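Local coordinates for protein acetylxylan esterase / glucomannan deacetylase (Cellvibrio japonicus, PDB 2W9X) that removes acetyl groups from plant cell wall polysaccharides, deacetylating xylan and, with a large preference, glucomannan, at residues G33-V38 with Q193-S198; T184-A187 with D191-I194. All coordinates share one frame; numbering follows the deposited sequence.

Contact 1 (G33-V38 with Q193-S198)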
ATOM      1  N   GLY B  33      27.771  -4.848  -6.780  1.00 40.39           N
ATOM      2  CA  GLY B  33      26.326  -4.757  -6.832  1.00 40.09           C
ATOM      3  C   GLY B  33      25.742  -5.734  -7.836  1.00 39.63           C
ATOM      4  O   GLY B  33      26.255  -5.886  -8.946  1.00 39.18           O
ATOM      5  N   GLY B  34      24.668  -6.409  -7.438  1.00 39.12           N
ATOM      6  CA  GLY B  34      23.998  -7.330  -8.334  1.00 38.57           C
ATOM      7  C   GLY B  34      24.537  -8.737  -8.200  1.00 38.74           C
ATOM      8  O   GLY B  34      25.583  -8.968  -7.557  1.00 38.24           O
ATOM      9  N   ARG B  35      23.806  -9.672  -8.806  1.00 38.42           N
ATOM     10  CA  ARG B  35      24.108 -11.091  -8.733  1.00 38.99           C
ATOM     11  C   ARG B  35      25.324 -11.406  -9.582  1.00 39.13           C
ATOM     12  O   ARG B  35      25.344 -11.144 -10.781  1.00 39.26           O
ATOM     13  CB  ARG B  35      22.908 -11.924  -9.187  1.00 38.49           C
ATOM     14  CG  ARG B  35      21.777 -11.934  -8.196  1.00 38.05           C
ATOM     15  CD  ARG B  35      20.612 -12.720  -8.733  1.00 37.26           C
ATOM     16  NE  ARG B  35      19.568 -12.876  -7.728  1.00 36.53           N
ATOM     17  CZ  ARG B  35      18.439 -13.546  -7.926  1.00 38.51           C
ATOM     18  NH1 ARG B  35      18.198 -14.127  -9.099  1.00 37.42           N
ATOM     19  NH2 ARG B  35      17.558 -13.644  -6.941  1.00 38.68           N
ATOM     20  N   VAL B  36      26.337 -11.973  -8.938  1.00 39.97           N
ATOM     21  CA  VAL B  36      27.608 -12.261  -9.577  1.00 40.24           C
ATOM     22  C   VAL B  36      28.097 -13.611  -9.071  1.00 40.72           C
ATOM     23  O   VAL B  36      28.061 -13.881  -7.867  1.00 40.45           O
ATOM     24  CB  VAL B  36      28.649 -11.142  -9.266  1.00 40.26           C
ATOM     25  CG1 VAL B  36      30.045 -11.606  -9.553  1.00 40.70           C
ATOM     26  CG2 VAL B  36      28.358  -9.883 -10.064  1.00 39.86           C
ATOM     27  N   LEU B  37      28.514 -14.464 -10.001  1.00 41.63           N
ATOM     28  CA  LEU B  37      29.184 -15.708  -9.678  1.00 42.27           C
ATOM     29  C   LEU B  37      30.671 -15.385  -9.492  1.00 43.07           C
ATOM     30  O   LEU B  37      31.366 -15.046 -10.462  1.00 43.28           O
ATOM     31  CB  LEU B  37      29.006 -16.723 -10.815  1.00 42.22           C
ATOM     32  CG  LEU B  37      28.932 -18.240 -10.556  1.00 41.69           C
ATOM     33  CD1 LEU B  37      29.588 -18.996 -11.700  1.00 40.20           C
ATOM     34  CD2 LEU B  37      29.508 -18.688  -9.204  1.00 41.51           C
ATOM     35  N   VAL B  38      31.145 -15.455  -8.247  1.00 43.63           N
ATOM     36  CA  VAL B  38      32.563 -15.211  -7.945  1.00 44.16           C
ATOM     37  C   VAL B  38      33.328 -16.529  -7.917  1.00 44.21           C
ATOM     38  O   VAL B  38      32.991 -17.437  -7.158  1.00 43.97           O
ATOM     39  CB  VAL B  38      32.779 -14.395  -6.622  1.00 44.21           C
ATOM     40  CG1 VAL B  38      32.000 -13.077  -6.659  1.00 44.83           C
ATOM     41  CG2 VAL B  38      32.376 -15.195  -5.386  1.00 45.94           C
ATOM     42  N   GLN B 193      19.913  -4.675  -6.615  1.00 37.18           N
ATOM     43  CA  GLN B 193      19.888  -5.779  -7.563  1.00 37.34           C
ATOM     44  C   GLN B 193      18.682  -5.575  -8.475  1.00 37.21           C
ATOM     45  O   GLN B 193      17.594  -5.259  -7.999  1.00 37.88           O
ATOM     46  CB  GLN B 193      19.775  -7.123  -6.827  1.00 36.68           C
ATOM     47  CG  GLN B 193      21.048  -7.530  -6.075  1.00 37.25           C
ATOM     48  CD  GLN B 193      21.080  -9.021  -5.741  1.00 37.83           C
ATOM     49  OE1 GLN B 193      22.054  -9.520  -5.168  1.00 39.43           O
ATOM     50  NE2 GLN B 193      20.010  -9.736  -6.093  1.00 35.45           N
ATOM     51  N   ILE B 194      18.893  -5.734  -9.781  1.00 37.63           N
ATOM     52  CA  ILE B 194      17.826  -5.622 -10.786  1.00 37.61           C
ATOM     53  C   ILE B 194      17.645  -6.998 -11.419  1.00 38.01           C
ATOM     54  O   ILE B 194      18.248  -7.325 -12.434  1.00 38.42           O
ATOM     55  CB  ILE B 194      18.116  -4.547 -11.878  1.00 37.60           C
ATOM     56  CG1 ILE B 194      18.598  -3.220 -11.255  1.00 36.88           C
ATOM     57  CG2 ILE B 194      16.897  -4.353 -12.798  1.00 36.54           C
ATOM     58  CD1 ILE B 194      17.569  -2.503 -10.337  1.00 36.35           C
ATOM     59  N   ASN B 195      16.803  -7.808 -10.800  1.00 37.71           N
ATOM     60  CA  ASN B 195      16.547  -9.147 -11.301  1.00 37.45           C
ATOM     61  C   ASN B 195      15.321  -9.136 -12.201  1.00 37.61           C
ATOM     62  O   ASN B 195      14.206  -9.465 -11.790  1.00 37.82           O
ATOM     63  CB  ASN B 195      16.431 -10.110 -10.127  1.00 37.01           C
ATOM     64  CG  ASN B 195      17.714 -10.176  -9.335  1.00 38.12           C
ATOM     65  OD1 ASN B 195      18.811 -10.199  -9.914  1.00 37.77           O
ATOM     66  ND2 ASN B 195      17.601 -10.174  -8.011  1.00 39.94           N
ATOM     67  N   ALA B 196      15.556  -8.711 -13.433  1.00 37.75           N
ATOM     68  CA  ALA B 196      14.520  -8.562 -14.428  1.00 37.83           C
ATOM     69  C   ALA B 196      14.992  -9.171 -15.741  1.00 37.79           C
ATOM     70  O   ALA B 196      16.175  -9.209 -16.013  1.00 36.87           O
ATOM     71  CB  ALA B 196      14.194  -7.074 -14.627  1.00 37.30           C
ATOM     72  N   SER B 197      14.046  -9.602 -16.567  1.00 37.50           N
ATOM     73  CA  SER B 197      14.364 -10.170 -17.862  1.00 37.33           C
ATOM     74  C   SER B 197      13.201  -9.854 -18.771  1.00 36.85           C
ATOM     75  O   SER B 197      12.056 -10.022 -18.366  1.00 36.11           O
ATOM     76  CB  SER B 197      14.543 -11.695 -17.730  1.00 37.25           C
ATOM     77  OG  SER B 197      15.056 -12.246 -18.927  1.00 38.50           O
ATOM     78  N   SER B 198      13.496  -9.375 -19.980  1.00 36.64           N
ATOM     79  CA  SER B 198      12.474  -8.873 -20.896  1.00 36.45           C
ATOM     80  C   SER B 198      11.541  -9.954 -21.431  1.00 36.55           C
ATOM     81  O   SER B 198      11.992 -11.021 -21.827  1.00 36.35           O
ATOM     82  CB  SER B 198      13.116  -8.132 -22.083  1.00 36.26           C
ATOM     83  OG  SER B 198      13.802  -6.970 -21.663  1.00 35.63           O
TER
HETATM   84  O   HOH W   1      21.361  -8.918  -9.969  1.00 34.47           O
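The guanidinium of Arg35 carries the side-chain amide of Asn195 over one face: Asn195 ND2 stands 3.2 Å above the plane, displaced toward its rim, and the two planes differ by 35°. The Gln193 amide lies oblique to the same group, its plane turned 86° from it. This is the seam between the β-rich N-terminal region and the SGNH (GDSL-type) hydrolase fold, where the short link between strands 31-33 and 37-39 meets edge strand 191-196 of the parallel sheet. Arg35 NE and Asn195 ND2 are both donors, so their 3.4 Å approach is not a hydrogen bond; the amide nitrogen simply lies over the face. Outside partners fix the two polar ends: Arg35 NH1 bonds to the carbonyl O of Tyr219, with Tyr219 and Trp52 in cation-pi contact, while Asn195 ND2 bonds to Glu146 OE2. The extended Arg35 chain crosses Asn195 at about a right angle and brings its CD within 3.3 Å of Asn195 OD1. Gln193 CG packs 3.7 Å from Gly34 CA. No direct hydrogen bond joins the segments; a water spans them instead, accepting from Arg35 N at 2.8 Å and donating to Asn195 OD1 at 2.9 Å.

Contact 2 (T184-A187 with D191-I194)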
ATOM      1  N   THR B 184      16.131   5.035  -8.570  1.00 39.60           N
ATOM      2  CA  THR B 184      15.555   5.021  -7.222  1.00 38.85           C
ATOM      3  C   THR B 184      16.598   4.686  -6.135  1.00 38.80           C
ATOM      4  O   THR B 184      16.688   5.385  -5.133  1.00 39.35           O
ATOM      5  CB  THR B 184      14.305   4.104  -7.136  1.00 38.85           C
ATOM      6  OG1 THR B 184      13.360   4.512  -8.141  1.00 38.03           O
ATOM      7  CG2 THR B 184      13.631   4.201  -5.782  1.00 36.89           C
ATOM      8  N   ALA B 185      17.374   3.627  -6.331  1.00 38.24           N
ATOM      9  CA  ALA B 185      18.377   3.227  -5.345  1.00 38.38           C
ATOM     10  C   ALA B 185      19.402   4.350  -5.073  1.00 38.30           C
ATOM     11  O   ALA B 185      19.796   4.592  -3.934  1.00 37.82           O
ATOM     12  CB  ALA B 185      19.071   1.985  -5.804  1.00 37.15           C
ATOM     13  N   LYS B 186      19.806   5.053  -6.128  1.00 39.11           N
ATOM     14  CA  LYS B 186      20.818   6.113  -6.010  1.00 39.32           C
ATOM     15  C   LYS B 186      20.353   7.332  -5.207  1.00 39.79           C
ATOM     16  O   LYS B 186      21.167   7.974  -4.520  1.00 39.45           O
ATOM     17  CB  LYS B 186      21.356   6.493  -7.390  1.00 39.31           C
ATOM     18  CG  LYS B 186      22.314   5.416  -7.940  1.00 40.13           C
ATOM     19  CD  LYS B 186      22.784   5.726  -9.349  1.00 40.39           C
ATOM     20  CE  LYS B 186      23.827   4.723  -9.794  1.00 38.79           C
ATOM     21  NZ  LYS B 186      24.308   5.025 -11.181  1.00 36.47           N
ATOM     22  N   ALA B 187      19.048   7.624  -5.255  1.00 39.50           N
ATOM     23  CA  ALA B 187      18.472   8.720  -4.459  1.00 40.06           C
ATOM     24  C   ALA B 187      18.548   8.435  -2.955  1.00 40.28           C
ATOM     25  O   ALA B 187      18.519   9.358  -2.140  1.00 40.24           O
ATOM     26  CB  ALA B 187      17.027   9.012  -4.882  1.00 39.50           C
ATOM     27  N   ASP B 191      22.443  -0.019  -2.075  1.00 38.42           N
ATOM     28  CA  ASP B 191      22.871  -1.012  -3.041  1.00 38.54           C
ATOM     29  C   ASP B 191      21.648  -1.623  -3.711  1.00 38.40           C
ATOM     30  O   ASP B 191      20.550  -1.617  -3.142  1.00 39.53           O
ATOM     31  CB  ASP B 191      23.760  -2.069  -2.378  1.00 38.52           C
ATOM     32  CG  ASP B 191      25.173  -1.580  -2.186  1.00 39.01           C
ATOM     33  OD1 ASP B 191      25.807  -1.135  -3.174  1.00 39.66           O
ATOM     34  OD2 ASP B 191      25.642  -1.621  -1.036  1.00 37.63           O
ATOM     35  N   TYR B 192      21.803  -2.104  -4.940  1.00 37.90           N
ATOM     36  CA  TYR B 192      20.641  -2.621  -5.655  1.00 37.34           C
ATOM     37  C   TYR B 192      20.940  -3.840  -6.476  1.00 37.02           C
ATOM     38  O   TYR B 192      22.063  -4.015  -6.956  1.00 36.95           O
ATOM     39  CB  TYR B 192      19.984  -1.543  -6.552  1.00 36.93           C
ATOM     40  CG  TYR B 192      20.903  -0.867  -7.566  1.00 36.72           C
ATOM     41  CD1 TYR B 192      21.030  -1.354  -8.870  1.00 34.98           C
ATOM     42  CD2 TYR B 192      21.615   0.292  -7.225  1.00 36.62           C
ATOM     43  CE1 TYR B 192      21.865  -0.723  -9.800  1.00 34.59           C
ATOM     44  CE2 TYR B 192      22.430   0.941  -8.152  1.00 36.42           C
ATOM     45  CZ  TYR B 192      22.550   0.436  -9.428  1.00 35.57           C
ATOM     46  OH  TYR B 192      23.371   1.087 -10.315  1.00 36.91           O
ATOM     47  N   GLN B 193      19.913  -4.675  -6.615  1.00 37.18           N
ATOM     48  CA  GLN B 193      19.888  -5.779  -7.563  1.00 37.34           C
ATOM     49  C   GLN B 193      18.682  -5.575  -8.475  1.00 37.21           C
ATOM     50  O   GLN B 193      17.594  -5.259  -7.999  1.00 37.88           O
ATOM     51  CB  GLN B 193      19.775  -7.123  -6.827  1.00 36.68           C
ATOM     52  CG  GLN B 193      21.048  -7.530  -6.075  1.00 37.25           C
ATOM     53  CD  GLN B 193      21.080  -9.021  -5.741  1.00 37.83           C
ATOM     54  OE1 GLN B 193      22.054  -9.520  -5.168  1.00 39.43           O
ATOM     55  NE2 GLN B 193      20.010  -9.736  -6.093  1.00 35.45           N
ATOM     56  N   ILE B 194      18.893  -5.734  -9.781  1.00 37.63           N
ATOM     57  CA  ILE B 194      17.826  -5.622 -10.786  1.00 37.61           C
ATOM     58  C   ILE B 194      17.645  -6.998 -11.419  1.00 38.01           C
ATOM     59  O   ILE B 194      18.248  -7.325 -12.434  1.00 38.42           O
ATOM     60  CB  ILE B 194      18.116  -4.547 -11.878  1.00 37.60           C
ATOM     61  CG1 ILE B 194      18.598  -3.220 -11.255  1.00 36.88           C
ATOM     62  CG2 ILE B 194      16.897  -4.353 -12.798  1.00 36.54           C
ATOM     63  CD1 ILE B 194      17.569  -2.503 -10.337  1.00 36.35           C
TER
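Tyr192 meets both Ala185 and Lys186 here, in the closing half of a beta-alpha-beta crossover: strand 144-149 leads through helix 180-187 to the adjacent parallel strand 191-196, the edge strand of the sheet in the SGNH hydrolase fold. Only three residues separate the two segments, and the CA atoms of Ala185 and Tyr192 come within 6.3 Å of each other.

Along the strand, Asp191 comes first; its CB points away from the helix, and its OD1 is held by a salt bridge from Arg141 and hydrogen bonds from Tyr56 and His31.

At Tyr192 the CB points toward the helix. Its chi1 of 55° sets CG between the backbone N and the carbonyl carbon, and the side chain extends along the helix surface from Ala185 to Lys186. Nearest the backbone, Tyr192 CB lies 3.7 Å from Ala185 CB. The same methyl approaches the ring obliquely, with Ala185 CB 3.4 Å from Tyr192 CD2, a close apolar contact. Ile145 of strand 144-149 touches both residues and so extends this patch into the sheet. At the far end of the ring the contact becomes polar in character: Tyr192 OH is hydrogen-bonded to Gln177 and Arg110, and the extended Lys186 chain sends its NZ to a salt bridge with Glu112. The two side chains cross obliquely, and Lys186 CE passes 3.7 Å from Tyr192 OH.

Both contacts are buried and draw on strand 191-196, sharing Gln193 and Ile194, with centres about 12 Å apart. Of these two residues Gln193 alone touches a partner segment, and only in contact 1. Contact 2 is local, joining a helix to the strand that follows it within the hydrolase fold; contact 1 is long-range, joining segments 155 residues apart across the two family regions. The chemistry follows this difference. Contact 1, the larger at 197 Å² against 147 Å², is mostly polar, with an amide over a guanidinium face and a bridging water. Contact 2 is chiefly apolar, although its partly exposed lysine reaches Glu112 on strand 108-113 of the N-terminal region.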